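Local coordinates for lipoxygenase (Cyanothece sp., PDB 5EK8), which probably catalyses, as a 9R-lipoxygenase with non-heme iron, the addition of molecular oxygen to unsaturated fatty acids, at residues H450-A455 with T567-W572; N457-I462 with D650-L655; N256-C261 with T571-S576. All blocks are in the same frame, centred on the assembly; numbering follows the deposited sequence.

Interaction 1 (H450-A455 with T567-W572); sequences HKYAKA and TLWHTW. With FE2 (Fe (II) ion), chain B.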
loop_
_atom_site.group_PDB
_atom_site.type_symbol
_atom_site.label_atom_id
_atom_site.label_comp_id
_atom_site.label_asym_id
_atom_site.label_seq_id
_atom_site.Cartn_x
_atom_site.Cartn_y
_atom_site.Cartn_z
ATOM N N HIS A 450 9.632 -22.822 -8.119
ATOM C CA HIS A 450 8.773 -21.643 -8.168
ATOM C C HIS A 450 8.131 -21.398 -6.806
ATOM O O HIS A 450 6.930 -21.603 -6.616
ATOM C CB HIS A 450 7.703 -21.798 -9.247
ATOM C CG HIS A 450 7.094 -20.503 -9.672
ATOM N ND1 HIS A 450 6.090 -20.423 -10.617
ATOM C CD2 HIS A 450 7.348 -19.231 -9.290
ATOM C CE1 HIS A 450 5.750 -19.160 -10.788
ATOM N NE2 HIS A 450 6.502 -18.413 -9.996
ATOM N N LYS A 451 8.954 -20.954 -5.865
ATOM C CA LYS A 451 8.537 -20.799 -4.481
ATOM C C LYS A 451 7.362 -19.829 -4.314
ATOM O O LYS A 451 6.421 -20.107 -3.560
ATOM C CB LYS A 451 9.730 -20.342 -3.638
ATOM C CG LYS A 451 9.423 -20.119 -2.173
ATOM C CD LYS A 451 10.685 -19.724 -1.431
ATOM C CE LYS A 451 11.790 -20.750 -1.649
ATOM N NZ LYS A 451 12.997 -20.447 -0.830
ATOM N N TYR A 452 7.403 -18.699 -5.013
ATOM C CA TYR A 452 6.364 -17.698 -4.817
ATOM C C TYR A 452 4.973 -18.228 -5.156
ATOM O O TYR A 452 4.008 -17.933 -4.463
ATOM C CB TYR A 452 6.612 -16.430 -5.638
ATOM C CG TYR A 452 5.390 -15.553 -5.553
ATOM C CD1 TYR A 452 5.087 -14.878 -4.376
ATOM C CD2 TYR A 452 4.491 -15.461 -6.614
ATOM C CE1 TYR A 452 3.948 -14.111 -4.269
ATOM C CE2 TYR A 452 3.346 -14.694 -6.513
ATOM C CZ TYR A 452 3.082 -14.025 -5.340
ATOM O OH TYR A 452 1.950 -13.262 -5.222
ATOM N N ALA A 453 4.869 -18.991 -6.236
ATOM C CA ALA A 453 3.576 -19.507 -6.664
ATOM C C ALA A 453 3.003 -20.476 -5.637
ATOM O O ALA A 453 1.835 -20.377 -5.259
ATOM C CB ALA A 453 3.696 -20.175 -8.011
ATOM N N LYS A 454 3.836 -21.412 -5.189
ATOM C CA LYS A 454 3.445 -22.354 -4.146
ATOM C C LYS A 454 2.953 -21.603 -2.905
ATOM O O LYS A 454 1.841 -21.846 -2.406
ATOM C CB LYS A 454 4.620 -23.274 -3.793
ATOM C CG LYS A 454 5.078 -24.170 -4.944
ATOM C CD LYS A 454 6.525 -24.618 -4.771
ATOM C CE LYS A 454 6.636 -26.051 -4.269
ATOM N NZ LYS A 454 6.223 -27.037 -5.308
ATOM N N ALA A 455 3.784 -20.678 -2.429
ATOM C CA ALA A 455 3.458 -19.861 -1.262
ATOM C C ALA A 455 2.114 -19.148 -1.412
ATOM O O ALA A 455 1.243 -19.229 -0.538
ATOM C CB ALA A 455 4.558 -18.848 -1.022
ATOM N N THR A 567 -1.701 -8.262 2.846
ATOM C CA THR A 567 -0.858 -9.090 3.705
ATOM C C THR A 567 0.320 -9.707 2.948
ATOM O O THR A 567 1.378 -9.092 2.847
ATOM C CB THR A 567 -1.666 -10.216 4.370
ATOM O OG1 THR A 567 -2.233 -11.059 3.362
ATOM C CG2 THR A 567 -2.775 -9.635 5.230
ATOM N N LEU A 568 0.134 -10.911 2.411
ATOM C CA LEU A 568 1.234 -11.636 1.775
ATOM C C LEU A 568 1.905 -10.902 0.612
ATOM O O LEU A 568 3.126 -10.845 0.557
ATOM C CB LEU A 568 0.764 -13.003 1.280
ATOM C CG LEU A 568 1.860 -13.756 0.518
ATOM C CD1 LEU A 568 3.062 -14.016 1.425
ATOM C CD2 LEU A 568 1.342 -15.054 -0.085
ATOM N N TRP A 569 1.128 -10.361 -0.320
ATOM C CA TRP A 569 1.711 -9.733 -1.502
ATOM C C TRP A 569 2.627 -8.574 -1.142
ATOM O O TRP A 569 3.798 -8.554 -1.529
ATOM C CB TRP A 569 0.622 -9.240 -2.461
ATOM C CG TRP A 569 1.201 -8.507 -3.631
ATOM C CD1 TRP A 569 1.178 -7.158 -3.851
ATOM C CD2 TRP A 569 1.927 -9.078 -4.725
ATOM N NE1 TRP A 569 1.835 -6.859 -5.024
ATOM C CE2 TRP A 569 2.298 -8.021 -5.580
ATOM C CE3 TRP A 569 2.291 -10.383 -5.070
ATOM C CZ2 TRP A 569 3.013 -8.231 -6.757
ATOM C CZ3 TRP A 569 2.999 -10.588 -6.245
ATOM C CH2 TRP A 569 3.354 -9.518 -7.070
ATOM N N HIS A 570 2.090 -7.608 -0.410
ATOM C CA HIS A 570 2.878 -6.454 -0.018
ATOM C C HIS A 570 4.058 -6.870 0.845
ATOM O O HIS A 570 5.132 -6.298 0.732
ATOM C CB HIS A 570 2.024 -5.431 0.723
ATOM C CG HIS A 570 2.821 -4.304 1.301
ATOM N ND1 HIS A 570 3.258 -4.297 2.606
ATOM C CD2 HIS A 570 3.288 -3.166 0.738
ATOM C CE1 HIS A 570 3.949 -3.192 2.829
ATOM N NE2 HIS A 570 3.980 -2.490 1.714
ATOM N N THR A 571 3.851 -7.861 1.708
ATOM C CA THR A 571 4.934 -8.417 2.514
ATOM C C THR A 571 6.073 -8.852 1.613
ATOM O O THR A 571 7.227 -8.470 1.806
ATOM C CB THR A 571 4.474 -9.633 3.348
ATOM O OG1 THR A 571 3.635 -9.195 4.420
ATOM C CG2 THR A 571 5.670 -10.365 3.924
ATOM N N TRP A 572 5.718 -9.641 0.609
ATOM C CA TRP A 572 6.687 -10.244 -0.284
ATOM C C TRP A 572 7.450 -9.193 -1.060
ATOM O O TRP A 572 8.676 -9.239 -1.130
ATOM C CB TRP A 572 6.001 -11.196 -1.254
ATOM C CG TRP A 572 6.962 -12.065 -1.997
ATOM C CD1 TRP A 572 7.837 -11.683 -2.980
ATOM C CD2 TRP A 572 7.135 -13.472 -1.830
ATOM N NE1 TRP A 572 8.546 -12.771 -3.432
ATOM C CE2 TRP A 572 8.134 -13.881 -2.740
ATOM C CE3 TRP A 572 6.542 -14.429 -0.998
ATOM C CZ2 TRP A 572 8.553 -15.201 -2.839
ATOM C CZ3 TRP A 572 6.959 -15.743 -1.097
ATOM C CH2 TRP A 572 7.960 -16.116 -2.010
HETATM FE FE FE2 B . 5.517 -0.737 0.829
#
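Tyr452 and Ala455 face Trp572 and Leu568 across two nearly antiparallel helix segments, 451-455 and 567-572, whose short axes run at 158° to each other and pass 12.1 Å apart at their closest. So wide a spacing is bridged by aromatic side chains, and the contact is a worked example of an aromatic cluster filling the space between two helices. At its centre Tyr452 and Trp572 make an edge-to-face pair, with planes at 76° and ring centroids 4.8 Å apart. The tyrosine contributes the edge: its CD1 lies over the middle of the indole, 3.6 Å from Trp572 CD2. CG of Tyr452 is anti to the backbone N (chi1 171°), beside its carbonyl carbon, and CB packs on Trp572 CZ2 at 3.6 Å. The far end of the phenol meets Trp569, whose side chain it crosses at about a right angle; here Tyr452 CZ lies 3.6 Å from Trp569 CZ3, near the plane of the indole and at its edge. Beside this pair, Ala455 CB approaches Trp572 CZ3 at 3.9 Å, and Leu568 CD2 reaches Ala455 O at 4.2 Å. Two indole nitrogens are engaged outside the pair of segments, Trp572 NE1 by a hydrogen bond to Asn256 O and Trp569 NE1 by Glu358. An alanine in place of Trp572 would probably open a gap beside the Tyr452 edge, leave that ring freer to move, and deprive Asn256 O of its indole N-H donor. From the same helix, His570 binds the iron through NE2 at 2.5 Å, alongside His359, His364 and the terminal carboxylate of Ile668. The chemistry thus divides along one helix, metal ligation at His570 and mostly buried aromatic contact at its neighbours, so that segment 450-455 packs on a helix that carries an iron ligand.

Interaction 2 (N457-I462 with D650-L655); sequences NLYWQI and DQFAEL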
loop_
_atom_site.group_PDB
_atom_site.type_symbol
_atom_site.label_atom_id
_atom_site.label_comp_id
_atom_site.label_asym_id
_atom_site.label_seq_id
_atom_site.Cartn_x
_atom_site.Cartn_y
_atom_site.Cartn_z
ATOM N N ASN A 457 -0.407 -19.696 -3.524
ATOM C CA ASN A 457 -1.571 -20.574 -3.609
ATOM C C ASN A 457 -1.961 -21.156 -2.251
ATOM O O ASN A 457 -3.151 -21.237 -1.922
ATOM C CB ASN A 457 -1.320 -21.697 -4.612
ATOM C CG ASN A 457 -1.759 -21.328 -6.016
ATOM O OD1 ASN A 457 -2.944 -21.412 -6.349
ATOM N ND2 ASN A 457 -0.808 -20.911 -6.845
ATOM N N LEU A 458 -0.962 -21.549 -1.463
ATOM C CA LEU A 458 -1.207 -22.019 -0.101
ATOM C C LEU A 458 -1.940 -20.949 0.709
ATOM O O LEU A 458 -2.989 -21.207 1.329
ATOM C CB LEU A 458 0.108 -22.383 0.583
ATOM C CG LEU A 458 0.125 -23.598 1.515
ATOM C CD1 LEU A 458 1.505 -23.745 2.131
ATOM C CD2 LEU A 458 -0.950 -23.513 2.596
ATOM N N TYR A 459 -1.385 -19.740 0.686
ATOM C CA TYR A 459 -1.988 -18.620 1.398
ATOM C C TYR A 459 -3.400 -18.347 0.901
ATOM O O TYR A 459 -4.291 -18.025 1.683
ATOM C CB TYR A 459 -1.141 -17.356 1.255
ATOM C CG TYR A 459 -1.563 -16.263 2.204
ATOM C CD1 TYR A 459 -1.511 -16.463 3.577
ATOM C CD2 TYR A 459 -2.021 -15.038 1.734
ATOM C CE1 TYR A 459 -1.897 -15.479 4.457
ATOM C CE2 TYR A 459 -2.413 -14.040 2.607
ATOM C CZ TYR A 459 -2.348 -14.268 3.974
ATOM O OH TYR A 459 -2.728 -13.291 4.871
ATOM N N TRP A 460 -3.591 -18.487 -0.407
ATOM C CA TRP A 460 -4.881 -18.247 -1.027
ATOM C C TRP A 460 -5.915 -19.225 -0.499
ATOM O O TRP A 460 -7.046 -18.837 -0.216
ATOM C CB TRP A 460 -4.776 -18.352 -2.549
ATOM C CG TRP A 460 -6.036 -17.970 -3.264
ATOM C CD1 TRP A 460 -6.924 -18.810 -3.861
ATOM C CD2 TRP A 460 -6.550 -16.644 -3.447
ATOM N NE1 TRP A 460 -7.958 -18.092 -4.413
ATOM C CE2 TRP A 460 -7.751 -16.760 -4.173
ATOM C CE3 TRP A 460 -6.110 -15.373 -3.069
ATOM C CZ2 TRP A 460 -8.519 -15.652 -4.527
ATOM C CZ3 TRP A 460 -6.869 -14.277 -3.419
ATOM C CH2 TRP A 460 -8.063 -14.422 -4.142
ATOM N N GLN A 461 -5.531 -20.492 -0.367
ATOM C CA GLN A 461 -6.450 -21.496 0.163
ATOM C C GLN A 461 -6.768 -21.214 1.627
ATOM O O GLN A 461 -7.906 -21.411 2.079
ATOM C CB GLN A 461 -5.873 -22.902 -0.005
ATOM C CG GLN A 461 -6.468 -23.671 -1.184
ATOM C CD GLN A 461 -6.459 -22.869 -2.480
ATOM O OE1 GLN A 461 -5.402 -22.610 -3.062
ATOM N NE2 GLN A 461 -7.643 -22.465 -2.934
ATOM N N ILE A 462 -5.767 -20.738 2.365
ATOM C CA ILE A 462 -6.006 -20.303 3.741
ATOM C C ILE A 462 -7.060 -19.191 3.794
ATOM O O ILE A 462 -8.011 -19.253 4.582
ATOM C CB ILE A 462 -4.718 -19.805 4.413
ATOM C CG1 ILE A 462 -3.707 -20.943 4.536
ATOM C CG2 ILE A 462 -5.023 -19.250 5.791
ATOM C CD1 ILE A 462 -2.389 -20.507 5.116
ATOM N N ASP A 650 3.883 -25.322 8.958
ATOM C CA ASP A 650 4.963 -26.196 8.525
ATOM C C ASP A 650 5.066 -26.346 7.007
ATOM O O ASP A 650 6.158 -26.554 6.482
ATOM C CB ASP A 650 4.799 -27.568 9.174
ATOM C CG ASP A 650 4.562 -27.473 10.666
ATOM O OD1 ASP A 650 5.542 -27.287 11.417
ATOM O OD2 ASP A 650 3.391 -27.577 11.089
ATOM N N GLN A 651 3.939 -26.253 6.306
ATOM C CA GLN A 651 3.956 -26.312 4.845
ATOM C C GLN A 651 4.624 -25.056 4.310
ATOM O O GLN A 651 5.276 -25.081 3.264
ATOM C CB GLN A 651 2.543 -26.449 4.265
ATOM C CG GLN A 651 1.701 -27.582 4.845
ATOM C CD GLN A 651 1.170 -27.269 6.236
ATOM O OE1 GLN A 651 1.537 -26.259 6.835
ATOM N NE2 GLN A 651 0.308 -28.136 6.754
ATOM N N PHE A 652 4.455 -23.955 5.037
ATOM C CA PHE A 652 5.145 -22.716 4.708
ATOM C C PHE A 652 6.621 -22.844 5.042
ATOM O O PHE A 652 7.475 -22.334 4.316
ATOM C CB PHE A 652 4.528 -21.525 5.447
ATOM C CG PHE A 652 3.385 -20.882 4.715
ATOM C CD1 PHE A 652 3.590 -20.262 3.494
ATOM C CD2 PHE A 652 2.107 -20.894 5.245
ATOM C CE1 PHE A 652 2.538 -19.668 2.812
ATOM C CE2 PHE A 652 1.054 -20.298 4.572
ATOM C CZ PHE A 652 1.270 -19.683 3.356
ATOM N N ALA A 653 6.916 -23.525 6.147
ATOM C CA ALA A 653 8.302 -23.804 6.518
ATOM C C ALA A 653 9.015 -24.619 5.433
ATOM O O ALA A 653 10.193 -24.399 5.150
ATOM C CB ALA A 653 8.356 -24.532 7.854
ATOM N N GLU A 654 8.285 -25.549 4.820
ATOM C CA GLU A 654 8.830 -26.406 3.764
ATOM C C GLU A 654 9.198 -25.613 2.515
ATOM O O GLU A 654 9.917 -26.104 1.645
ATOM C CB GLU A 654 7.830 -27.507 3.400
ATOM C CG GLU A 654 7.642 -28.558 4.485
ATOM C CD GLU A 654 6.506 -29.514 4.183
ATOM O OE1 GLU A 654 5.681 -29.201 3.300
ATOM O OE2 GLU A 654 6.440 -30.579 4.832
ATOM N N LEU A 655 8.691 -24.386 2.429
ATOM C CA LEU A 655 9.013 -23.490 1.329
ATOM C C LEU A 655 9.981 -22.405 1.791
ATOM O O LEU A 655 10.280 -21.472 1.051
ATOM C CB LEU A 655 7.736 -22.866 0.764
ATOM C CG LEU A 655 6.665 -23.863 0.316
ATOM C CD1 LEU A 655 5.381 -23.145 -0.096
ATOM C CD2 LEU A 655 7.196 -24.734 -0.815
#
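Leu458 and Phe652 supply the main apolar interaction here, a CH-pi contact in which CD1 of the leucine stands over the centre of the phenyl ring, 4.0 Å from its centroid and only 1° off the ring normal. A chi2 of -178° sets CD1 anti to CA, the extended branch that ends over the ring. The same methyl also touches Gln651 CB at 3.6 Å, the two side chains crossing at about a right angle; one branch of Leu458 therefore serves two successive residues of helix 649-653.

The second kind of contact is at the rim of the phenyl ring. Ile462 and Phe652 reach toward each other tip to tip, and Ile462 CD1 lies in the plane of the ring, 3.5 Å from Phe652 CE2. The neighbouring rim atom, Phe652 CZ, is pressed against the helix backbone beside Tyr459, 3.8 Å from Tyr459 N and 4.0 Å from Tyr459 CB. Leu458 CB adds a further contact with Phe652 CZ, at 4.0 Å. The phenyl ring thus has a leucine methyl over one face and Tyr459 and Ile462 at its edge.

The phenol of Tyr459 is engaged away from the interface: its OH is hydrogen-bonded to Thr567 OG1 on helix 549-574, and its side chain touches Phe564 and Leu568 of that helix. Leu645 of helix 639-647 touches both Ile462 and Phe652, extending the apolar patch.

With aliphatic and aromatic carbon carrying the contact, the join between these two helices is likely to rest on shape and burial: Phe652 inserts from the C-terminal region against helix 451-473, and Tyr459, which touches Phe652 with its CB, also links helix 451-473 to helix 549-574.

Interaction 3 (N256-C261 with T571-S576); sequences NGMNPC and TWVNDS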
loop_
_atom_site.group_PDB
_atom_site.type_symbol
_atom_site.label_atom_id
_atom_site.label_comp_id
_atom_site.label_asym_id
_atom_site.label_seq_id
_atom_site.Cartn_x
_atom_site.Cartn_y
_atom_site.Cartn_z
ATOM N N ASN A 256 11.146 -15.749 -7.934
ATOM C CA ASN A 256 10.670 -15.555 -6.571
ATOM C C ASN A 256 11.140 -14.269 -5.909
ATOM O O ASN A 256 10.826 -14.021 -4.745
ATOM C CB ASN A 256 11.091 -16.746 -5.721
ATOM C CG ASN A 256 10.721 -18.069 -6.360
ATOM O OD1 ASN A 256 9.554 -18.317 -6.665
ATOM N ND2 ASN A 256 11.719 -18.917 -6.589
ATOM N N GLY A 257 11.868 -13.447 -6.659
ATOM C CA GLY A 257 12.422 -12.212 -6.132
ATOM C C GLY A 257 11.396 -11.135 -5.829
ATOM O O GLY A 257 10.190 -11.384 -5.871
ATOM N N MET A 258 11.894 -9.937 -5.515
ATOM C CA MET A 258 11.063 -8.774 -5.196
ATOM C C MET A 258 10.013 -8.548 -6.268
ATOM O O MET A 258 8.846 -8.287 -5.974
ATOM C CB MET A 258 11.928 -7.521 -5.043
ATOM C CG MET A 258 11.183 -6.309 -4.525
ATOM S SD MET A 258 11.833 -4.760 -5.178
ATOM C CE MET A 258 11.480 -4.961 -6.924
ATOM N N ASN A 259 10.457 -8.642 -7.517
ATOM C CA ASN A 259 9.571 -8.669 -8.670
ATOM C C ASN A 259 9.460 -10.101 -9.160
ATOM O O ASN A 259 10.276 -10.550 -9.961
ATOM C CB ASN A 259 10.096 -7.759 -9.786
ATOM C CG ASN A 259 9.070 -7.511 -10.889
ATOM O OD1 ASN A 259 8.086 -8.239 -11.026
ATOM N ND2 ASN A 259 9.304 -6.472 -11.681
ATOM N N PRO A 260 8.455 -10.834 -8.665
ATOM C CA PRO A 260 8.297 -12.216 -9.108
ATOM C C PRO A 260 7.619 -12.228 -10.466
ATOM O O PRO A 260 6.410 -12.012 -10.553
ATOM C CB PRO A 260 7.414 -12.846 -8.022
ATOM C CG PRO A 260 6.966 -11.698 -7.125
ATOM C CD PRO A 260 7.342 -10.415 -7.805
ATOM N N CYS A 261 8.403 -12.473 -11.508
ATOM C CA CYS A 261 7.944 -12.317 -12.883
ATOM C C CYS A 261 6.872 -13.325 -13.287
ATOM O O CYS A 261 7.045 -14.530 -13.127
ATOM C CB CYS A 261 9.136 -12.419 -13.837
ATOM S SG CYS A 261 10.381 -11.110 -13.616
ATOM N N THR A 571 3.851 -7.861 1.708
ATOM C CA THR A 571 4.934 -8.417 2.514
ATOM C C THR A 571 6.073 -8.852 1.613
ATOM O O THR A 571 7.227 -8.470 1.806
ATOM C CB THR A 571 4.474 -9.633 3.348
ATOM O OG1 THR A 571 3.635 -9.195 4.420
ATOM C CG2 THR A 571 5.670 -10.365 3.924
ATOM N N TRP A 572 5.718 -9.641 0.609
ATOM C CA TRP A 572 6.687 -10.244 -0.284
ATOM C C TRP A 572 7.450 -9.193 -1.060
ATOM O O TRP A 572 8.676 -9.239 -1.130
ATOM C CB TRP A 572 6.001 -11.196 -1.254
ATOM C CG TRP A 572 6.962 -12.065 -1.997
ATOM C CD1 TRP A 572 7.837 -11.683 -2.980
ATOM C CD2 TRP A 572 7.135 -13.472 -1.830
ATOM N NE1 TRP A 572 8.546 -12.771 -3.432
ATOM C CE2 TRP A 572 8.134 -13.881 -2.740
ATOM C CE3 TRP A 572 6.542 -14.429 -0.998
ATOM C CZ2 TRP A 572 8.553 -15.201 -2.839
ATOM C CZ3 TRP A 572 6.959 -15.743 -1.097
ATOM C CH2 TRP A 572 7.960 -16.116 -2.010
ATOM N N VAL A 573 6.727 -8.237 -1.633
ATOM C CA VAL A 573 7.373 -7.238 -2.475
ATOM C C VAL A 573 8.218 -6.273 -1.641
ATOM O O VAL A 573 9.344 -5.931 -2.011
ATOM C CB VAL A 573 6.344 -6.449 -3.300
ATOM C CG1 VAL A 573 7.043 -5.417 -4.164
ATOM C CG2 VAL A 573 5.537 -7.395 -4.165
ATOM N N ASN A 574 7.680 -5.856 -0.501
ATOM C CA ASN A 574 8.336 -4.867 0.347
ATOM C C ASN A 574 9.551 -5.419 1.087
ATOM O O ASN A 574 10.616 -4.805 1.085
ATOM C CB ASN A 574 7.336 -4.295 1.351
ATOM C CG ASN A 574 7.928 -3.196 2.196
ATOM O OD1 ASN A 574 7.985 -2.040 1.774
ATOM N ND2 ASN A 574 8.369 -3.545 3.404
ATOM N N ASP A 575 9.395 -6.581 1.711
ATOM C CA ASP A 575 10.467 -7.146 2.523
ATOM C C ASP A 575 11.550 -7.801 1.671
ATOM O O ASP A 575 12.534 -8.317 2.202
ATOM C CB ASP A 575 9.907 -8.160 3.525
ATOM C CG ASP A 575 8.941 -7.531 4.529
ATOM O OD1 ASP A 575 8.817 -6.285 4.554
ATOM O OD2 ASP A 575 8.311 -8.292 5.299
ATOM N N SER A 576 11.373 -7.773 0.354
ATOM C CA SER A 576 12.374 -8.320 -0.556
ATOM C C SER A 576 13.228 -7.213 -1.154
ATOM O O SER A 576 14.105 -7.469 -1.983
ATOM C CB SER A 576 11.715 -9.122 -1.677
ATOM O OG SER A 576 11.001 -10.235 -1.168
#
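Trp572 NE1 donates to two successive backbone carbonyls, Asn256 O at 2.9 Å and Gly257 O at 3.3 Å, in a bifurcated hydrogen bond. Neither branch is straight, the N-H...O angles being 136° and 143°, as befits one proton shared between two acceptors. Both oxygens lie close to the indole plane at its edge, whereas NE1 stands above the plane of each carbonyl. This illustrates how a side chain can serve a helix end: Asn256 closes helix 247-256 and Gly257 is the first residue to leave it, so the indole N-H meets carbonyls just where the helix's own N-H donors run out.

Two more polar pairs lie within the helix terminus. Ser576 OG is hydrogen-bonded to Trp572 O, in the plane of that carbonyl, and Asn574 ND2 donates to Asp575 OD1 at 3.0 Å; that carboxylate also forms a salt bridge with Arg663. Asn574 is itself one of the residues around the iron.

Outward from the bonds, both Val573 methyls lie near Met258 O, CG1 at 3.8 Å, where the backbones draw close, Met258 CA and Val573 CA being 4.8 Å apart. The rest is apolar. Pro260 passes the indole in the opposite direction, its CG 4.2 Å from Trp572 CD1. Met258 CB packs on Ser576 CB at 3.7 Å, and Met258 CG lies 4.3 Å from Val573 CG1.

Asn256 also joins a third element, since its OD1 accepts from Tyr452 N at the start of helix 451-473. Met258 touches Leu351 and Val573 the iron ligand His359, both on helix 337-377. The loop between helix 247-256 and strand 264-266 is thereby wedged against the end of helix 549-574, beside two other helices.

From the N terminus, the loop after helix 247-256 comes first; it waits more than 300 residues for its partner at 571-576, so interaction 3 closes the longest loop. Interaction 1 starts within that loop, at 450-455, and ends on the same stretch, sharing Thr571 and Trp572 with interaction 3. Interaction 2 starts two residues further along helix 451-473 but runs past both to 650-655, and its segments alternate with theirs. Polar links join interaction 1 to interaction 3 and interaction 1 to interaction 2, whereas interactions 2 and 3 do not touch. Together they tie helices 247-256, 451-473 and 649-653 to the iron-bearing helix 549-574.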